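Local coordinates for protein N5-Carboxyaminoimidazole ribonucleotide synthetase (Staphylococcus aureus subsp. aureus, PDB 3ORQ) that catalyses the ATP-dependent conversion of 5-aminoimidazole ribonucleotide and bicarbonate to N5-carboxyaminoimidazole ribonucleotide in purine biosynthesis, at residues Ile98-Gln103 with Leu296-Gln301; Gln106-Arg111 with Ile248-Thr253; Thr113-Leu118 with Thr123-Phe128; Leu197-Gly202 with Glu239-Ile244. One frame throughout, in Å; residues are numbered along the deposited sequence.

Contact 1 of 4, residues Ile98-Gln103 with Leu296-Gln301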
# COMPACT_ATOMS: atom_id res chain seq x y z
N ILE A 98 -11.71 -22.70 -2.07
CA ILE A 98 -12.21 -21.49 -2.73
C ILE A 98 -13.51 -21.07 -2.02
O ILE A 98 -14.61 -21.40 -2.47
CB ILE A 98 -12.49 -21.71 -4.23
CG1 ILE A 98 -11.34 -22.52 -4.90
CG2 ILE A 98 -12.73 -20.35 -5.00
CD1 ILE A 98 -11.45 -22.62 -6.46
N PRO A 99 -13.39 -20.36 -0.90
CA PRO A 99 -14.55 -20.04 -0.11
C PRO A 99 -15.56 -19.21 -0.89
O PRO A 99 -16.73 -19.20 -0.55
CB PRO A 99 -13.98 -19.25 1.06
CG PRO A 99 -12.54 -19.56 1.09
CD PRO A 99 -12.14 -19.85 -0.31
N GLN A 100 -15.10 -18.52 -1.93
CA GLN A 100 -16.00 -17.77 -2.82
C GLN A 100 -16.97 -18.63 -3.63
O GLN A 100 -18.01 -18.12 -4.09
CB GLN A 100 -15.18 -16.88 -3.78
CG GLN A 100 -14.66 -15.62 -3.15
CD GLN A 100 -13.69 -14.91 -4.08
OE1 GLN A 100 -12.59 -15.41 -4.35
NE2 GLN A 100 -14.12 -13.76 -4.60
N GLY A 101 -16.68 -19.92 -3.78
CA GLY A 101 -17.64 -20.85 -4.47
C GLY A 101 -17.71 -20.51 -5.95
O GLY A 101 -16.83 -19.79 -6.47
N TYR A 102 -18.70 -21.05 -6.65
CA TYR A 102 -18.86 -20.81 -8.09
C TYR A 102 -20.21 -20.15 -8.40
O TYR A 102 -20.44 -19.70 -9.52
CB TYR A 102 -18.71 -22.11 -8.90
CG TYR A 102 -19.81 -23.09 -8.60
CD1 TYR A 102 -19.78 -23.87 -7.43
CD2 TYR A 102 -20.94 -23.19 -9.42
CE1 TYR A 102 -20.79 -24.76 -7.12
CE2 TYR A 102 -21.97 -24.09 -9.11
CZ TYR A 102 -21.89 -24.86 -7.95
OH TYR A 102 -22.90 -25.75 -7.62
N GLN A 103 -21.09 -20.07 -7.42
CA GLN A 103 -22.43 -19.55 -7.66
C GLN A 103 -22.40 -18.08 -8.08
O GLN A 103 -23.11 -17.68 -9.00
CB GLN A 103 -23.32 -19.73 -6.41
CG GLN A 103 -24.76 -19.25 -6.61
CD GLN A 103 -25.50 -19.02 -5.30
OE1 GLN A 103 -24.89 -18.65 -4.30
NE2 GLN A 103 -26.83 -19.20 -5.31
N LEU A 296 -8.28 -10.44 3.92
CA LEU A 296 -8.70 -10.83 5.27
C LEU A 296 -9.81 -11.87 5.17
O LEU A 296 -9.75 -12.90 5.83
CB LEU A 296 -9.17 -9.60 6.09
CG LEU A 296 -8.09 -8.66 6.65
CD1 LEU A 296 -8.79 -7.48 7.27
CD2 LEU A 296 -7.13 -9.39 7.67
N ALA A 297 -10.79 -11.56 4.34
CA ALA A 297 -11.99 -12.39 4.13
C ALA A 297 -11.64 -13.77 3.62
O ALA A 297 -11.94 -14.80 4.20
CB ALA A 297 -12.90 -11.69 3.13
N VAL A 298 -10.93 -13.76 2.52
CA VAL A 298 -10.61 -14.96 1.78
C VAL A 298 -9.69 -15.88 2.58
O VAL A 298 -9.75 -17.12 2.43
CB VAL A 298 -10.07 -14.46 0.41
CG1 VAL A 298 -8.67 -14.91 0.06
CG2 VAL A 298 -11.14 -14.54 -0.64
N THR A 299 -8.83 -15.30 3.44
CA THR A 299 -7.93 -16.12 4.27
C THR A 299 -8.62 -16.48 5.59
O THR A 299 -8.02 -17.12 6.47
CB THR A 299 -6.57 -15.41 4.57
OG1 THR A 299 -6.81 -14.14 5.24
CG2 THR A 299 -5.77 -15.16 3.24
N GLY A 300 -9.89 -16.07 5.71
CA GLY A 300 -10.74 -16.51 6.83
C GLY A 300 -10.48 -15.76 8.15
O GLY A 300 -10.81 -16.28 9.20
N GLN A 301 -9.90 -14.55 8.07
CA GLN A 301 -9.65 -13.73 9.26
C GLN A 301 -10.90 -12.95 9.66
O GLN A 301 -11.83 -12.84 8.89
CB GLN A 301 -8.52 -12.72 9.01
CG GLN A 301 -7.22 -13.29 8.31
CD GLN A 301 -6.55 -14.30 9.13
OE1 GLN A 301 -6.04 -13.99 10.21
NE2 GLN A 301 -6.56 -15.54 8.67
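Pro99 and Gln100 meet Val298 in a small, buried contact. Pro99 points its CB toward the other segment, and its CG lies 3.9 Å from the backbone O of Val298. Gln100 reaches in with its end: OE1 is 4.1 Å from CG2 of Val298. Both are packing contacts, and no hydrogen bond joins the two segments. The Gln100 chain runs extended beyond CG (chi2 172°), which brings its amide oxygen near the valine methyl. The same OE1 is hydrogen-bonded to Thr78, so this buried oxygen is satisfied from strand 76-79. Val76 of that strand also touches both Pro99 and Val298.

Further out, each backbone is shaped by its own turn. Ile98 to Gly101 form a type I turn, closed by Gly101 N to Ile98 O at 2.9 Å. The helix stops at Val298, and Gly300, with positive phi, makes a Schellman motif. Its two bonds are Gly300 N to Ala297 O at 2.8 Å and Gln301 N to Leu296 O at 2.8 Å. Gln301 NE2 also donates to Thr299 O at 3.1 Å, from above the carbonyl plane. The contact thus sets a type I turn of the preATP-grasp domain, a Rossmann-like unit, against a Schellman-terminated helix.

Contact 2 of 4, residues Gln106-Arg111 with Ile248-Thr253. With ADP (adenosine-5'-diphosphate), chain D.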
# COMPACT_ATOMS: atom_id res chain seq x y z
N GLN A 106 -21.11 -17.96 -11.71
CA GLN A 106 -22.08 -18.56 -12.65
C GLN A 106 -23.21 -17.60 -12.97
O GLN A 106 -23.60 -17.40 -14.12
CB GLN A 106 -22.67 -19.85 -12.04
CG GLN A 106 -23.87 -20.47 -12.82
CD GLN A 106 -24.69 -21.47 -11.98
OE1 GLN A 106 -24.22 -22.03 -10.97
NE2 GLN A 106 -25.93 -21.71 -12.40
N LEU A 107 -23.75 -17.02 -11.91
CA LEU A 107 -25.00 -16.33 -11.96
C LEU A 107 -24.78 -14.89 -12.44
O LEU A 107 -25.59 -14.36 -13.20
CB LEU A 107 -25.58 -16.42 -10.57
CG LEU A 107 -26.98 -15.95 -10.28
CD1 LEU A 107 -27.41 -16.51 -8.92
CD2 LEU A 107 -26.94 -14.42 -10.29
N LEU A 108 -23.66 -14.27 -12.04
CA LEU A 108 -23.38 -12.90 -12.45
C LEU A 108 -22.68 -12.72 -13.81
O LEU A 108 -22.55 -11.61 -14.27
CB LEU A 108 -22.63 -12.12 -11.36
CG LEU A 108 -23.37 -12.17 -10.01
CD1 LEU A 108 -22.48 -11.67 -8.88
CD2 LEU A 108 -24.75 -11.48 -10.06
N GLN A 109 -22.24 -13.82 -14.42
CA GLN A 109 -21.58 -13.81 -15.73
C GLN A 109 -22.57 -13.36 -16.79
O GLN A 109 -22.23 -12.67 -17.75
CB GLN A 109 -21.18 -15.23 -16.13
CG GLN A 109 -19.78 -15.61 -15.84
CD GLN A 109 -19.50 -17.06 -16.19
OE1 GLN A 109 -18.34 -17.44 -16.34
NE2 GLN A 109 -20.56 -17.88 -16.29
N ASP A 110 -23.79 -13.81 -16.61
CA ASP A 110 -24.81 -13.67 -17.62
C ASP A 110 -25.88 -12.66 -17.14
O ASP A 110 -26.57 -12.92 -16.16
CB ASP A 110 -25.38 -15.05 -17.92
CG ASP A 110 -26.72 -15.01 -18.58
OD1 ASP A 110 -27.03 -14.01 -19.27
OD2 ASP A 110 -27.46 -16.00 -18.40
N ARG A 111 -25.98 -11.53 -17.84
CA ARG A 111 -26.94 -10.45 -17.55
C ARG A 111 -28.38 -10.90 -17.30
O ARG A 111 -29.04 -10.36 -16.42
CB ARG A 111 -26.96 -9.42 -18.68
CG ARG A 111 -25.67 -8.63 -18.84
CD ARG A 111 -25.95 -7.34 -19.53
NE ARG A 111 -24.73 -6.62 -19.90
CZ ARG A 111 -24.14 -5.71 -19.14
NH1 ARG A 111 -24.62 -5.43 -17.95
NH2 ARG A 111 -23.04 -5.10 -19.57
N ILE A 248 -27.40 -15.21 -3.13
CA ILE A 248 -26.10 -15.46 -3.78
C ILE A 248 -25.02 -15.47 -2.72
O ILE A 248 -24.96 -14.56 -1.87
CB ILE A 248 -25.70 -14.33 -4.73
CG1 ILE A 248 -26.75 -14.11 -5.80
CG2 ILE A 248 -24.38 -14.62 -5.38
CD1 ILE A 248 -26.41 -12.95 -6.76
N HIS A 249 -24.19 -16.49 -2.73
CA HIS A 249 -23.13 -16.59 -1.76
C HIS A 249 -21.96 -15.69 -2.15
O HIS A 249 -21.36 -15.87 -3.22
CB HIS A 249 -22.66 -18.03 -1.64
CG HIS A 249 -21.51 -18.21 -0.69
ND1 HIS A 249 -21.63 -18.02 0.67
CD2 HIS A 249 -20.21 -18.56 -0.91
CE1 HIS A 249 -20.47 -18.27 1.25
NE2 HIS A 249 -19.59 -18.59 0.32
N PHE A 250 -21.62 -14.74 -1.29
CA PHE A 250 -20.40 -13.93 -1.43
C PHE A 250 -19.43 -14.13 -0.30
O PHE A 250 -19.81 -14.07 0.86
CB PHE A 250 -20.79 -12.45 -1.46
CG PHE A 250 -21.50 -12.04 -2.72
CD1 PHE A 250 -20.80 -11.95 -3.93
CD2 PHE A 250 -22.88 -11.81 -2.70
CE1 PHE A 250 -21.46 -11.57 -5.11
CE2 PHE A 250 -23.54 -11.44 -3.86
CZ PHE A 250 -22.86 -11.32 -5.06
N ILE A 251 -18.16 -14.38 -0.64
CA ILE A 251 -17.05 -14.21 0.30
C ILE A 251 -16.03 -13.27 -0.37
O ILE A 251 -15.94 -13.22 -1.60
CB ILE A 251 -16.38 -15.55 0.66
CG1 ILE A 251 -17.30 -16.39 1.57
CG2 ILE A 251 -15.04 -15.29 1.36
CD1 ILE A 251 -17.71 -15.68 2.85
N GLY A 252 -15.30 -12.50 0.45
CA GLY A 252 -14.40 -11.46 -0.02
C GLY A 252 -15.17 -10.19 -0.44
O GLY A 252 -16.33 -9.99 -0.08
N THR A 253 -14.54 -9.35 -1.23
CA THR A 253 -15.17 -8.09 -1.62
C THR A 253 -16.04 -8.26 -2.85
O THR A 253 -15.65 -8.94 -3.82
CB THR A 253 -14.07 -7.03 -1.82
OG1 THR A 253 -13.51 -6.75 -0.53
CG2 THR A 253 -14.61 -5.72 -2.45
PB ADP D . -21.09 -2.26 -18.03
O1B ADP D . -21.39 -3.58 -17.37
O2B ADP D . -20.45 -1.17 -17.21
O3B ADP D . -20.43 -2.44 -19.37
PA ADP D . -23.66 -1.20 -17.42
O1A ADP D . -24.86 -2.07 -17.65
O2A ADP D . -23.10 -1.09 -16.02
O3A ADP D . -22.50 -1.62 -18.46
O5' ADP D . -23.95 0.30 -17.92
C5' ADP D . -22.91 1.25 -18.06
C4' ADP D . -23.51 2.65 -17.94
O4' ADP D . -24.53 2.86 -18.95
C3' ADP D . -24.19 2.89 -16.59
O3' ADP D . -23.31 3.36 -15.57
C2' ADP D . -25.23 3.94 -16.95
O2' ADP D . -24.69 5.24 -16.80
C1' ADP D . -25.58 3.67 -18.40
N9 ADP D . -26.81 2.84 -18.33
C8 ADP D . -26.84 1.49 -18.35
N7 ADP D . -28.11 1.02 -18.22
C5 ADP D . -28.90 2.12 -18.14
C6 ADP D . -30.37 2.34 -18.01
N6 ADP D . -31.20 1.27 -17.94
N1 ADP D . -30.79 3.63 -17.93
C2 ADP D . -29.94 4.68 -17.99
N3 ADP D . -28.60 4.56 -18.11
C4 ADP D . -28.05 3.31 -18.19
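Leu107 and Ile248 are the closest backbone pair, with CA atoms 8.3 Å apart, so only side chains bridge the two segments. Residues 106-108 lie on helix 103-109. Asp110 is the N-cap of the next helix, 111-120. Residues 248-251 are extended and lead into strand 252-261, which begins at Gly252 with positive phi.

Two leucines of the helix point toward residues 248-253. Leu107 lays CD2 3.9 Å from CD1 of Ile248, while its CD1 lies 4.0 Å from CG1 of the same isoleucine. Leu108 divides its methyls between two partners. CD2 sits 4.0 Å from Ile248 CD1, and CD1 meets the edge of the Phe250 ring, 3.9 Å from CZ. Ile248 CD1 is therefore shared by both leucines. Its extended chain (chi2 178°) carries that methyl out to them. Ile271 of strand 266-272 touches both Leu108 and Phe250 and continues the apolar core.

Arg111 takes no part in this cluster. Its chain is extended from CG to NE, and NH2 donates to O1B of the ADP beta-phosphate at 3.1 Å, with an N-H...O angle of 159°. The oxygen lies at the guanidinium edge, near its plane. Asp110, just before it, is salt-bridged to Arg153 and caps Leu112 N. The apolar cluster joins the preATP-grasp helix to the extended chain that leads into strand 252-261 of the ATP-grasp domain, and the chain leaving the helix enters the nucleotide site of the ATP-grasp fold.

Contact 3 of 4, residues Thr113-Leu118 with Thr123-Phe128; sequences TEKETL and TKVVPF
The first torsions of Phe128 and Lys115 turn the two side chains onto each other. Phe128 CG lies between the backbone N and the carbonyl carbon (chi1 72°), while Lys115 CG stands beside its own backbone N. Helix 111-120 is thus packed against the chain entering strand 128-131 of the ATP-grasp domain, beside the nucleotide site. Lys115 CB sits over the centre of the Phe128 ring, 3.6 Å from the centroid and 4° off the normal, a CH-pi contact. The two side chains slide past each other in opposite directions, and Lys115 CD lies 3.7 Å from Phe128 CB. Beyond the ring the lysine bends at its last torsion. NZ forms a salt bridge with Glu186, a residue hydrogen-bonded to ADP, and passes 4.2 Å from CG1 of Val126.

Glu116 adds an outer edge to the contact, its CG 4.3 Å from Phe128 CZ. Thr123 touches Gln240, Lys243 and Ile244 of helix 234-245. Near the C-terminal end of helix 111-120, Leu118 O accepts from Thr123 N at 3.1 Å with an angle of 158°, and more weakly from Thr123 OG1 at 2.9 Å.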
# COMPACT_ATOMS: atom_id res chain seq x y z
N THR A 113 -29.39 -13.90 -16.18
CA THR A 113 -29.43 -14.64 -14.91
C THR A 113 -29.26 -13.67 -13.75
O THR A 113 -29.89 -13.81 -12.71
CB THR A 113 -28.40 -15.79 -14.92
OG1 THR A 113 -28.76 -16.69 -15.98
CG2 THR A 113 -28.41 -16.55 -13.64
N GLU A 114 -28.44 -12.64 -13.97
CA GLU A 114 -28.21 -11.59 -12.99
C GLU A 114 -29.48 -10.81 -12.69
O GLU A 114 -29.81 -10.57 -11.52
CB GLU A 114 -27.13 -10.65 -13.49
CG GLU A 114 -26.88 -9.43 -12.61
CD GLU A 114 -25.60 -8.69 -13.01
OE1 GLU A 114 -25.31 -8.56 -14.22
OE2 GLU A 114 -24.87 -8.24 -12.11
N LYS A 115 -30.19 -10.40 -13.74
CA LYS A 115 -31.45 -9.68 -13.59
C LYS A 115 -32.51 -10.54 -12.92
O LYS A 115 -33.14 -10.08 -11.98
CB LYS A 115 -31.94 -9.07 -14.91
CG LYS A 115 -31.17 -7.81 -15.31
CD LYS A 115 -31.42 -7.42 -16.76
CE LYS A 115 -30.32 -6.47 -17.26
NZ LYS A 115 -30.21 -5.27 -16.39
N GLU A 116 -32.65 -11.78 -13.37
CA GLU A 116 -33.64 -12.70 -12.80
C GLU A 116 -33.42 -12.85 -11.30
O GLU A 116 -34.36 -12.70 -10.51
CB GLU A 116 -33.55 -14.08 -13.46
CG GLU A 116 -34.23 -14.18 -14.83
CD GLU A 116 -34.02 -15.55 -15.49
OE1 GLU A 116 -33.10 -16.29 -15.07
OE2 GLU A 116 -34.77 -15.88 -16.45
N THR A 117 -32.16 -13.10 -10.92
CA THR A 117 -31.83 -13.33 -9.53
C THR A 117 -32.19 -12.12 -8.68
O THR A 117 -32.78 -12.26 -7.59
CB THR A 117 -30.33 -13.64 -9.35
OG1 THR A 117 -29.99 -14.79 -10.13
CG2 THR A 117 -30.01 -13.91 -7.89
N LEU A 118 -31.85 -10.93 -9.17
CA LEU A 118 -32.13 -9.71 -8.44
C LEU A 118 -33.64 -9.54 -8.19
O LEU A 118 -34.09 -9.31 -7.06
CB LEU A 118 -31.54 -8.51 -9.18
CG LEU A 118 -30.03 -8.40 -9.37
CD1 LEU A 118 -29.63 -7.15 -10.22
CD2 LEU A 118 -29.31 -8.39 -8.01
N THR A 123 -35.24 -7.43 -4.91
CA THR A 123 -34.61 -6.11 -5.03
C THR A 123 -35.34 -5.26 -6.09
O THR A 123 -36.11 -5.77 -6.89
CB THR A 123 -33.15 -6.22 -5.43
OG1 THR A 123 -33.10 -6.60 -6.79
CG2 THR A 123 -32.42 -7.26 -4.61
N LYS A 124 -35.07 -3.95 -6.11
CA LYS A 124 -35.68 -3.10 -7.12
C LYS A 124 -34.82 -3.10 -8.41
O LYS A 124 -33.82 -2.39 -8.51
CB LYS A 124 -35.90 -1.67 -6.56
CG LYS A 124 -36.56 -0.65 -7.54
CD LYS A 124 -38.07 -0.85 -7.73
CE LYS A 124 -38.60 0.11 -8.81
NZ LYS A 124 -39.99 -0.18 -9.30
N VAL A 125 -35.22 -3.92 -9.37
CA VAL A 125 -34.53 -4.02 -10.66
C VAL A 125 -35.23 -3.16 -11.73
O VAL A 125 -36.43 -2.92 -11.67
CB VAL A 125 -34.49 -5.50 -11.14
CG1 VAL A 125 -33.98 -5.62 -12.57
CG2 VAL A 125 -33.60 -6.31 -10.24
N VAL A 126 -34.47 -2.69 -12.72
CA VAL A 126 -35.04 -2.04 -13.88
C VAL A 126 -35.79 -3.08 -14.69
O VAL A 126 -35.26 -4.15 -14.96
CB VAL A 126 -33.96 -1.36 -14.75
CG1 VAL A 126 -32.89 -2.35 -15.15
CG2 VAL A 126 -34.57 -0.72 -15.98
N PRO A 127 -37.06 -2.77 -15.06
CA PRO A 127 -37.86 -3.75 -15.80
C PRO A 127 -37.11 -4.24 -17.03
O PRO A 127 -36.49 -3.44 -17.75
CB PRO A 127 -39.12 -2.95 -16.17
CG PRO A 127 -39.27 -1.95 -15.03
CD PRO A 127 -37.85 -1.61 -14.59
N PHE A 128 -37.17 -5.55 -17.27
CA PHE A 128 -36.23 -6.15 -18.23
C PHE A 128 -36.89 -7.30 -18.93
O PHE A 128 -37.81 -7.91 -18.38
CB PHE A 128 -34.95 -6.66 -17.50
CG PHE A 128 -35.18 -7.90 -16.65
CD1 PHE A 128 -35.51 -7.78 -15.30
CD2 PHE A 128 -35.12 -9.17 -17.22
CE1 PHE A 128 -35.75 -8.92 -14.53
CE2 PHE A 128 -35.39 -10.30 -16.48
CZ PHE A 128 -35.70 -10.19 -15.12

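Contact 4 of 4, residues Leu197-Gly202 with Glu239-Ile244; sequences LTVTRG and EQVNKI
Val241, on helix 234-245, points toward two residues of strand 191-201. Its two methyls go to different neighbours. CG2 lies 3.7 Å from CD2 of Leu197, and CG1 lies 4.2 Å from CG2 of Val199. CG1 is anti to the backbone N (chi1 176°), which leaves CG2 beside that N. This splits the branches between the two strand residues. Leu197 and Val199 are two positions apart, so both point their CB atoms to the helix side of the strand. Leu197 swings CG anti to its backbone N (chi1 -169°) and brings CD2 to the valine at a slant.

This is helix-on-sheet packing within the ATP-grasp domain. The strand lies inside an antiparallel sheet, between strands 207-218 and 252-261, and the helix packs against that sheet. Phe209 of strand 207-218 touches both Leu197 and Val199. Val256 of strand 252-261 touches Val241.

All three residues are buried, and the link between the segments is wholly apolar. The nearest CA atoms, those of Leu197 and Val241, are 8.6 Å apart.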
# COMPACT_ATOMS: atom_id res chain seq x y z
N LEU A 197 -21.92 0.46 -3.71
CA LEU A 197 -21.66 0.08 -2.34
C LEU A 197 -20.70 -1.10 -2.41
O LEU A 197 -21.01 -2.16 -2.96
CB LEU A 197 -22.96 -0.33 -1.67
CG LEU A 197 -22.89 -0.50 -0.16
CD1 LEU A 197 -22.52 0.81 0.54
CD2 LEU A 197 -24.21 -1.02 0.36
N THR A 198 -19.49 -0.90 -1.91
CA THR A 198 -18.50 -1.97 -1.87
C THR A 198 -18.62 -2.68 -0.50
O THR A 198 -18.80 -2.03 0.52
CB THR A 198 -17.15 -1.40 -2.16
OG1 THR A 198 -17.15 -0.95 -3.54
CG2 THR A 198 -16.04 -2.46 -1.91
N VAL A 199 -18.55 -4.01 -0.50
CA VAL A 199 -18.89 -4.81 0.66
C VAL A 199 -17.89 -5.94 0.80
O VAL A 199 -17.32 -6.41 -0.20
CB VAL A 199 -20.33 -5.48 0.52
CG1 VAL A 199 -20.73 -6.27 1.76
CG2 VAL A 199 -21.41 -4.46 0.18
N THR A 200 -17.66 -6.40 2.03
CA THR A 200 -16.82 -7.58 2.19
C THR A 200 -17.50 -8.54 3.12
O THR A 200 -17.99 -8.16 4.18
CB THR A 200 -15.39 -7.25 2.76
OG1 THR A 200 -14.73 -6.27 1.93
CG2 THR A 200 -14.53 -8.55 2.74
N ARG A 201 -17.52 -9.80 2.73
CA ARG A 201 -18.17 -10.83 3.56
C ARG A 201 -17.13 -11.86 3.88
O ARG A 201 -16.34 -12.23 3.01
CB ARG A 201 -19.32 -11.48 2.80
CG ARG A 201 -20.67 -11.20 3.43
CD ARG A 201 -21.76 -12.09 2.81
NE ARG A 201 -22.27 -13.00 3.81
CZ ARG A 201 -22.14 -14.31 3.80
NH1 ARG A 201 -21.51 -14.95 2.82
NH2 ARG A 201 -22.66 -15.00 4.83
N GLY A 202 -17.07 -12.30 5.12
CA GLY A 202 -16.02 -13.23 5.50
C GLY A 202 -16.56 -14.39 6.31
O GLY A 202 -17.75 -14.70 6.30
N GLU A 239 -30.12 -2.25 2.53
CA GLU A 239 -31.31 -3.11 2.52
C GLU A 239 -31.27 -3.98 1.28
O GLU A 239 -31.60 -5.15 1.35
CB GLU A 239 -32.61 -2.29 2.57
CG GLU A 239 -32.90 -1.60 3.92
CD GLU A 239 -34.05 -0.53 3.87
OE1 GLU A 239 -34.49 -0.12 2.77
OE2 GLU A 239 -34.49 -0.07 4.94
N GLN A 240 -30.88 -3.40 0.13
CA GLN A 240 -30.84 -4.18 -1.08
C GLN A 240 -29.75 -5.25 -0.99
O GLN A 240 -29.96 -6.38 -1.42
CB GLN A 240 -30.64 -3.29 -2.30
CG GLN A 240 -31.68 -2.20 -2.42
CD GLN A 240 -33.08 -2.77 -2.69
OE1 GLN A 240 -33.30 -3.39 -3.74
NE2 GLN A 240 -34.02 -2.59 -1.74
N VAL A 241 -28.60 -4.90 -0.42
CA VAL A 241 -27.52 -5.88 -0.26
C VAL A 241 -27.94 -7.05 0.61
O VAL A 241 -27.75 -8.21 0.25
CB VAL A 241 -26.23 -5.23 0.29
CG1 VAL A 241 -25.21 -6.29 0.53
CG2 VAL A 241 -25.66 -4.21 -0.73
N ASN A 242 -28.54 -6.73 1.75
CA ASN A 242 -29.10 -7.78 2.59
C ASN A 242 -30.05 -8.70 1.86
O ASN A 242 -30.05 -9.89 2.13
CB ASN A 242 -29.76 -7.20 3.83
CG ASN A 242 -28.77 -6.46 4.71
OD1 ASN A 242 -27.55 -6.77 4.76
ND2 ASN A 242 -29.29 -5.46 5.43
N LYS A 243 -30.83 -8.19 0.91
CA LYS A 243 -31.68 -9.08 0.10
C LYS A 243 -30.81 -9.93 -0.81
O LYS A 243 -31.01 -11.14 -0.93
CB LYS A 243 -32.69 -8.29 -0.73
CG LYS A 243 -33.92 -7.82 0.05
CD LYS A 243 -34.65 -6.71 -0.71
CE LYS A 243 -35.96 -6.30 -0.00
NZ LYS A 243 -35.79 -5.41 1.18
N ILE A 244 -29.81 -9.30 -1.43
CA ILE A 244 -29.00 -9.99 -2.44
C ILE A 244 -28.23 -11.15 -1.84
O ILE A 244 -28.05 -12.19 -2.47
CB ILE A 244 -28.00 -9.01 -3.09
CG1 ILE A 244 -28.75 -7.91 -3.83
CG2 ILE A 244 -26.99 -9.76 -3.97
CD1 ILE A 244 -27.84 -6.84 -4.46

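Overall arrangement
From the N terminus, residues 98-103 open contact 1, the widest loop, which closes at 296-301 near the end of helix 290-298. Contact 2 opens at 106-111 and closes at 248-253, so it lies wholly within contact 1. Inside contact 2 come two shorter loops in series: contact 3, then contact 4. None cross. Contacts 1 and 2 tie the preATP-grasp region to later parts of the chain, and Gln103 and Pro99 both bond to His249 between them. Leu107 packs on Thr117 to join contacts 2 and 3. Lys124 and Gln240 link contacts 3 and 4. Contacts 2 and 4 meet on neighbouring strands 252-261 and 191-201, through Arg201.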